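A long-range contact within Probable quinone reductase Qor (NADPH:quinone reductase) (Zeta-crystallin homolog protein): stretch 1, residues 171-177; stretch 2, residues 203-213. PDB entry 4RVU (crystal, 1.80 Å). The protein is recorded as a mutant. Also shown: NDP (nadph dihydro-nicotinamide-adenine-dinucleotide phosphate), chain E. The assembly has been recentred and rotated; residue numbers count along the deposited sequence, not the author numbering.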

ATOM      1  N   VAL A 171      15.520  14.329   5.374  1.00 18.93           N
ATOM      2  CA  VAL A 171      15.267  12.927   5.688  1.00 18.99           C
ATOM      3  C   VAL A 171      16.574  12.192   5.964  1.00 19.33           C
ATOM      4  O   VAL A 171      17.557  12.354   5.236  1.00 19.16           O
ATOM      5  N   ARG A 172      16.597  11.402   7.032  1.00 22.71           N
ATOM      6  CA  ARG A 172      17.744  10.550   7.326  1.00 22.93           C
ATOM      7  C   ARG A 172      17.684   9.295   6.462  1.00 22.94           C
ATOM      8  O   ARG A 172      16.650   8.634   6.399  1.00 23.56           O
ATOM      9  N   VAL A 173      18.775   8.971   5.779  1.00 19.38           N
ATOM     10  CA  VAL A 173      18.746   7.847   4.849  1.00 19.72           C
ATOM     11  C   VAL A 173      19.706   6.749   5.266  1.00 19.80           C
ATOM     12  O   VAL A 173      20.883   7.005   5.526  1.00 20.25           O
ATOM     13  N   ILE A 174      19.196   5.529   5.340  1.00 18.36           N
ATOM     14  CA  ILE A 174      20.030   4.354   5.558  1.00 18.89           C
ATOM     15  C   ILE A 174      20.041   3.574   4.250  1.00 19.02           C
ATOM     16  O   ILE A 174      18.987   3.371   3.645  1.00 18.70           O
ATOM     17  N   THR A 175      21.223   3.153   3.800  1.00 18.14           N
ATOM     18  CA  THR A 175      21.338   2.428   2.539  1.00 18.02           C
ATOM     19  C   THR A 175      21.978   1.058   2.696  1.00 17.05           C
ATOM     20  O   THR A 175      22.553   0.751   3.740  1.00 18.27           O
ATOM     21  N   THR A 176      21.848   0.240   1.658  1.00 17.12           N
ATOM     22  CA  THR A 176      22.637  -0.984   1.520  1.00 18.49           C
ATOM     23  C   THR A 176      23.462  -0.932   0.233  1.00 18.78           C
ATOM     24  O   THR A 176      22.988  -0.451  -0.806  1.00 18.23           O
ATOM     25  N   VAL A 177      24.697  -1.424   0.292  1.00 18.78           N
ATOM     26  CA  VAL A 177      25.547  -1.522  -0.900  1.00 20.67           C
ATOM     27  C   VAL A 177      26.393  -2.782  -0.808  1.00 20.19           C
ATOM     28  O   VAL A 177      26.467  -3.394   0.253  1.00 19.09           O
ATOM     29  N   GLN A 203      17.715 -10.275  11.660  1.00 42.12           N
ATOM     30  CA  GLN A 203      19.042  -9.737  11.953  1.00 43.07           C
ATOM     31  C   GLN A 203      19.189  -8.319  11.404  1.00 42.01           C
ATOM     32  O   GLN A 203      19.525  -7.377  12.132  1.00 42.28           O
ATOM     33  N   PHE A 204      18.926  -8.182  10.112  1.00 26.70           N
ATOM     34  CA  PHE A 204      19.002  -6.892   9.435  1.00 24.61           C
ATOM     35  C   PHE A 204      18.010  -5.893  10.026  1.00 24.16           C
ATOM     36  O   PHE A 204      18.361  -4.753  10.292  1.00 23.52           O
ATOM     37  N   ALA A 205      16.767  -6.323  10.239  1.00 22.94           N
ATOM     38  CA  ALA A 205      15.770  -5.440  10.839  1.00 21.35           C
ATOM     39  C   ALA A 205      16.219  -4.924  12.207  1.00 21.61           C
ATOM     40  O   ALA A 205      15.978  -3.769  12.552  1.00 21.75           O
ATOM     41  N   GLY A 206      16.870  -5.778  12.987  1.00 27.23           N
ATOM     42  CA  GLY A 206      17.452  -5.342  14.245  1.00 27.82           C
ATOM     43  C   GLY A 206      18.453  -4.197  14.081  1.00 27.85           C
ATOM     44  O   GLY A 206      18.440  -3.246  14.867  1.00 28.59           O
ATOM     45  N   ARG A 207      19.306  -4.277  13.062  1.00 34.99           N
ATOM     46  CA  ARG A 207      20.267  -3.199  12.785  1.00 34.28           C
ATOM     47  C   ARG A 207      19.512  -1.890  12.557  1.00 33.93           C
ATOM     48  O   ARG A 207      19.796  -0.864  13.183  1.00 33.47           O
ATOM     49  N   VAL A 208      18.533  -1.946  11.658  1.00 25.20           N
ATOM     50  CA  VAL A 208      17.682  -0.796  11.360  1.00 24.54           C
ATOM     51  C   VAL A 208      16.957  -0.276  12.602  1.00 24.53           C
ATOM     52  O   VAL A 208      16.899   0.937  12.822  1.00 23.90           O
ATOM     53  N   ARG A 209      16.408  -1.187  13.415  1.00 27.52           N
ATOM     54  CA  ARG A 209      15.755  -0.789  14.660  1.00 27.80           C
ATOM     55  C   ARG A 209      16.752  -0.102  15.598  1.00 26.46           C
ATOM     56  O   ARG A 209      16.436   0.929  16.193  1.00 26.78           O
ATOM     57  N   GLU A 210      17.946  -0.676  15.711  1.00 30.34           N
ATOM     58  CA  GLU A 210      19.015  -0.081  16.517  1.00 31.45           C
ATOM     59  C   GLU A 210      19.226   1.380  16.147  1.00 31.14           C
ATOM     60  O   GLU A 210      19.330   2.248  17.019  1.00 30.66           O
ATOM     61  N   LEU A 211      19.251   1.651  14.842  1.00 28.61           N
ATOM     62  CA  LEU A 211      19.555   2.986  14.337  1.00 27.92           C
ATOM     63  C   LEU A 211      18.397   3.954  14.496  1.00 29.75           C
ATOM     64  O   LEU A 211      18.596   5.170  14.490  1.00 30.05           O
ATOM     65  N   THR A 212      17.189   3.413  14.621  1.00 25.66           N
ATOM     66  CA  THR A 212      15.987   4.227  14.654  1.00 26.69           C
ATOM     67  C   THR A 212      15.324   4.164  16.026  1.00 28.72           C
ATOM     68  O   THR A 212      14.197   4.646  16.205  1.00 27.68           O
ATOM     69  N   GLY A 213      16.023   3.556  16.985  1.00 37.38           N
ATOM     70  CA  GLY A 213      15.518   3.454  18.347  1.00 37.30           C
ATOM     71  C   GLY A 213      14.373   2.472  18.500  1.00 36.75           C
ATOM     72  O   GLY A 213      13.481   2.665  19.324  1.00 38.31           O
TER

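The helix of stretch 2 lies against the strand of stretch 1 and runs nearly antiparallel to it, with 158° between their N-to-C directions and 11.0 Å between the axes at closest approach. Alternation along the strand presents Arg172, Ile174 and Thr176 to the helix, and the antiparallel register matches them in reverse order with Thr212, Val208 and Phe204. The contact is small, burying 289 Å² in total.

Gln203, in a helix already under way, is exposed and lies beyond reach of the strand. Phe204 is the first residue to engage it. Its CA-to-CB bond points toward the strand, and with chi1 at -179° (t) the ring reaches Thr176, whose methyl CG2 lies 3.7 Å from CE1 of Phe204. Thr176 adopts the p rotamer; its OG1 is hydrogen-bonded elsewhere in the structure. Stretch 1 also approaches the bound NADPH: O3X of NDP lies 3.4 Å from CA of Val177.

Ala205, Gly206 and Arg207 make no contact with the strand. One turn after Phe204, Val208 (t) directs its CA-to-CB bond sideways, yet its CG1 still comes within 4.5 Å of Ile174 CD1. This is the tightest point of the backbone register, with the CA atoms of Ile174 and Val208 8.1 Å apart. Ile174, in the mt conformation, extends CD1 into the middle of the contact. Arg209 and Glu210 lie out of reach of the strand; a long salt bridge, 4.0 Å from Arg207 NH1 to Glu210 OE1, links neighbouring turns of the helix.

Leu211 combines apolar and polar contacts. Leu211 (mt) directs its CA-to-CB bond toward the strand and places its CD1 4.0 Å from Ile174 CD1, while its carbonyl receives the one direct hydrogen bond between the stretches, from Arg172 NH1 to Leu211 O at 2.6 Å. The arginine is extended, with chi1 to chi3 all t, which carries its guanidinium to the last turn of the helix; the carbonyl meets it at the edge, near its plane. Water 1 adds a weak bridge, accepting from Arg172 NH2 at 2.8 Å and donating to Leu211 O at 3.5 Å.

Thr212 (p) turns OG1 back to donate to Val208 O at 2.6 Å. The methyl CG2 of Thr212 meanwhile lies 4.4 Å from Ile174 CD1 and 4.2 Å from Arg172 NH1. Gly213 then leaves helical geometry with positive phi in a Schellman motif, clear of the strand.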

ATOM      1  CB  VAL A 171      14.540  12.242   4.518  1.00 18.77           C
ATOM      2  CG1 VAL A 171      14.272  10.771   4.813  1.00 19.01           C
ATOM      3  CG2 VAL A 171      13.248  12.967   4.212  1.00 18.75           C
ATOM      4  CB  ARG A 172      17.730  10.160   8.802  1.00 23.07           C
ATOM      5  CG  ARG A 172      18.898   9.316   9.228  1.00 24.87           C
ATOM      6  CD  ARG A 172      18.792   9.014  10.717  1.00 25.10           C
ATOM      7  NE  ARG A 172      19.970   8.337  11.250  1.00 26.15           N
ATOM      8  CZ  ARG A 172      19.912   7.278  12.052  1.00 27.12           C
ATOM      9  NH1 ARG A 172      18.736   6.772  12.390  1.00 26.88           N
ATOM     10  NH2 ARG A 172      21.027   6.719  12.503  1.00 27.60           N
ATOM     11  CB  VAL A 173      19.091   8.290   3.409  1.00 20.02           C
ATOM     12  CG1 VAL A 173      19.172   7.070   2.486  1.00 19.47           C
ATOM     13  CG2 VAL A 173      18.067   9.292   2.900  1.00 19.76           C
ATOM     14  CB  ILE A 174      19.452   3.468   6.678  1.00 19.06           C
ATOM     15  CG1 ILE A 174      19.266   4.279   7.961  1.00 18.57           C
ATOM     16  CG2 ILE A 174      20.333   2.236   6.908  1.00 19.31           C
ATOM     17  CD1 ILE A 174      18.358   3.579   8.994  1.00 17.91           C
ATOM     18  CB  THR A 175      22.166   3.218   1.503  1.00 19.00           C
ATOM     19  OG1 THR A 175      23.509   3.360   1.989  1.00 18.44           O
ATOM     20  CG2 THR A 175      21.563   4.587   1.270  1.00 18.28           C
ATOM     21  CB  THR A 176      21.762  -2.250   1.491  1.00 18.40           C
ATOM     22  OG1 THR A 176      20.789  -2.138   0.443  1.00 18.37           O
ATOM     23  CG2 THR A 176      21.051  -2.453   2.836  1.00 16.49           C
ATOM     24  CB  VAL A 177      26.492  -0.309  -1.053  1.00 20.42           C
ATOM     25  CG1 VAL A 177      25.712   1.001  -1.137  1.00 19.61           C
ATOM     26  CG2 VAL A 177      27.482  -0.279   0.102  1.00 20.34           C
ATOM     27  CB  GLN A 203      20.113 -10.631  11.324  1.00 44.68           C
ATOM     28  CG  GLN A 203      20.384 -11.916  12.082  1.00 46.61           C
ATOM     29  CD  GLN A 203      21.164 -11.671  13.358  1.00 49.18           C
ATOM     30  OE1 GLN A 203      22.207 -11.011  13.344  1.00 49.59           O
ATOM     31  NE2 GLN A 203      20.656 -12.192  14.474  1.00 48.91           N
ATOM     32  CB  PHE A 204      18.753  -7.081   7.943  1.00 24.55           C
ATOM     33  CG  PHE A 204      18.822  -5.807   7.148  1.00 24.29           C
ATOM     34  CD1 PHE A 204      20.038  -5.344   6.660  1.00 26.29           C
ATOM     35  CD2 PHE A 204      17.668  -5.082   6.872  1.00 25.04           C
ATOM     36  CE1 PHE A 204      20.106  -4.173   5.916  1.00 24.97           C
ATOM     37  CE2 PHE A 204      17.728  -3.907   6.126  1.00 24.06           C
ATOM     38  CZ  PHE A 204      18.954  -3.451   5.655  1.00 24.15           C
ATOM     39  CB  ALA A 205      14.408  -6.127  10.929  1.00 21.07           C
ATOM     40  CB  ARG A 207      21.099  -3.514  11.542  1.00 35.80           C
ATOM     41  CG  ARG A 207      21.444  -4.977  11.361  1.00 36.73           C
ATOM     42  CD  ARG A 207      22.488  -5.436  12.363  1.00 36.71           C
ATOM     43  NE  ARG A 207      23.835  -5.371  11.804  1.00 39.81           N
ATOM     44  CZ  ARG A 207      24.616  -4.297  11.869  1.00 39.46           C
ATOM     45  NH1 ARG A 207      24.182  -3.196  12.474  1.00 38.80           N
ATOM     46  NH2 ARG A 207      25.832  -4.319  11.330  1.00 39.97           N
ATOM     47  CB  VAL A 208      16.674  -1.135  10.238  1.00 24.25           C
ATOM     48  CG1 VAL A 208      15.747   0.049   9.957  1.00 23.74           C
ATOM     49  CG2 VAL A 208      17.428  -1.549   8.976  1.00 23.24           C
ATOM     50  CB  ARG A 209      15.108  -1.990  15.367  1.00 27.07           C
ATOM     51  CG  ARG A 209      14.069  -2.734  14.533  1.00 28.40           C
ATOM     52  CD  ARG A 209      12.628  -2.521  14.974  1.00 28.53           C
ATOM     53  NE  ARG A 209      11.700  -3.076  13.986  1.00 28.74           N
ATOM     54  CZ  ARG A 209      10.631  -2.442  13.516  1.00 27.39           C
ATOM     55  NH1 ARG A 209      10.325  -1.230  13.960  1.00 27.30           N
ATOM     56  NH2 ARG A 209       9.868  -3.023  12.603  1.00 27.74           N
ATOM     57  CB  GLU A 210      20.325  -0.866  16.350  1.00 31.64           C
ATOM     58  CG  GLU A 210      21.507  -0.289  17.134  1.00 32.11           C
ATOM     59  CD  GLU A 210      22.777  -1.106  16.989  1.00 34.36           C
ATOM     60  OE1 GLU A 210      22.910  -1.847  15.989  1.00 34.99           O
ATOM     61  OE2 GLU A 210      23.651  -1.003  17.878  1.00 36.63           O
ATOM     62  CB  LEU A 211      19.947   2.905  12.860  1.00 28.41           C
ATOM     63  CG  LEU A 211      21.187   2.071  12.571  1.00 28.68           C
ATOM     64  CD1 LEU A 211      21.308   1.807  11.079  1.00 28.51           C
ATOM     65  CD2 LEU A 211      22.422   2.797  13.094  1.00 29.12           C
ATOM     66  CB  THR A 212      14.974   3.767  13.588  1.00 26.01           C
ATOM     67  OG1 THR A 212      14.825   2.342  13.649  1.00 27.13           O
ATOM     68  CG2 THR A 212      15.452   4.153  12.188  1.00 26.93           C
TER
HETATM   69  PA  NDP E 401      20.991   0.330 -10.456  1.00 22.77           P
HETATM   70  O1A NDP E 401      21.958   1.324 -11.035  1.00 20.89           O
HETATM   71  O2A NDP E 401      20.454   0.541  -9.070  1.00 21.76           O
HETATM   72  O5B NDP E 401      21.652  -1.133 -10.535  1.00 22.87           O
HETATM   73  C5B NDP E 401      21.087  -2.217  -9.805  1.00 23.23           C
HETATM   74  C4B NDP E 401      21.799  -2.299  -8.465  1.00 22.06           C
HETATM   75  O4B NDP E 401      21.106  -3.161  -7.563  1.00 22.25           O
HETATM   76  C3B NDP E 401      23.189  -2.890  -8.611  1.00 23.81           C
HETATM   77  O3B NDP E 401      24.166  -1.887  -8.892  1.00 23.37           O
HETATM   78  C2B NDP E 401      23.428  -3.554  -7.270  1.00 21.86           C
HETATM   79  O2B NDP E 401      24.165  -2.699  -6.408  1.00 21.16           O
HETATM   80  C1B NDP E 401      22.041  -3.806  -6.699  1.00 20.98           C
HETATM   81  N9A NDP E 401      21.832  -5.272  -6.682  1.00 21.62           N
HETATM   82  C8A NDP E 401      21.602  -6.021  -5.591  1.00 21.38           C
HETATM   83  N7A NDP E 401      21.476  -7.329  -5.917  1.00 21.44           N
HETATM   84  C5A NDP E 401      21.638  -7.432  -7.246  1.00 22.16           C
HETATM   85  C6A NDP E 401      21.631  -8.529  -8.240  1.00 22.38           C
HETATM   86  N6A NDP E 401      21.418  -9.808  -7.859  1.00 22.83           N
HETATM   87  N1A NDP E 401      21.843  -8.209  -9.534  1.00 23.18           N
HETATM   88  C2A NDP E 401      22.055  -6.939  -9.919  1.00 22.52           C
HETATM   89  N3A NDP E 401      22.077  -5.896  -9.073  1.00 21.68           N
HETATM   90  C4A NDP E 401      21.877  -6.073  -7.747  1.00 22.67           C
HETATM   91  O3  NDP E 401      19.764   0.178 -11.477  1.00 22.41           O
HETATM   92  PN  NDP E 401      18.785   1.404 -11.812  1.00 22.37           P
HETATM   93  O1N NDP E 401      19.217   2.604 -11.012  1.00 21.87           O
HETATM   94  O2N NDP E 401      18.655   1.485 -13.310  1.00 21.62           O
HETATM   95  O5D NDP E 401      17.383   0.890 -11.223  1.00 21.82           O
HETATM   96  C5D NDP E 401      17.252   0.575  -9.839  1.00 22.07           C
HETATM   97  C4D NDP E 401      16.075  -0.367  -9.636  1.00 21.71           C
HETATM   98  O4D NDP E 401      14.851   0.355  -9.752  1.00 22.58           O
HETATM   99  C3D NDP E 401      16.042  -1.441 -10.704  1.00 22.96           C
HETATM  100  O3D NDP E 401      15.618  -2.659 -10.095  1.00 23.24           O
HETATM  101  C2D NDP E 401      14.986  -0.978 -11.685  1.00 26.23           C
HETATM  102  O2D NDP E 401      14.336  -2.102 -12.282  1.00 23.50           O
HETATM  103  C1D NDP E 401      14.041  -0.187 -10.796  1.00 23.98           C
HETATM  104  N1N NDP E 401      13.354   0.914 -11.472  1.00 23.77           N
HETATM  105  C2N NDP E 401      12.030   1.012 -11.333  1.00 22.62           C
HETATM  106  C3N NDP E 401      11.301   2.033 -11.924  1.00 21.95           C
HETATM  107  C7N NDP E 401       9.814   2.076 -11.731  1.00 22.46           C
HETATM  108  O7N NDP E 401       9.182   3.009 -12.194  1.00 22.30           O
HETATM  109  N7N NDP E 401       9.228   1.094 -11.050  1.00 20.89           N
HETATM  110  C4N NDP E 401      11.984   3.098 -12.749  1.00 21.43           C
HETATM  111  C5N NDP E 401      13.424   2.885 -12.811  1.00 22.26           C
HETATM  112  C6N NDP E 401      14.046   1.817 -12.174  1.00 22.39           C
HETATM  113  P2B NDP E 401      24.841  -3.270  -5.065  1.00 21.70           P
HETATM  114  O1X NDP E 401      24.271  -4.652  -4.925  1.00 23.18           O
HETATM  115  O2X NDP E 401      26.315  -3.241  -5.350  1.00 24.31           O
HETATM  116  O3X NDP E 401      24.418  -2.303  -3.997  1.00 23.75           O
HETATM  117  O   HOH W   1      21.921   6.022  15.105  1.00 40.42           O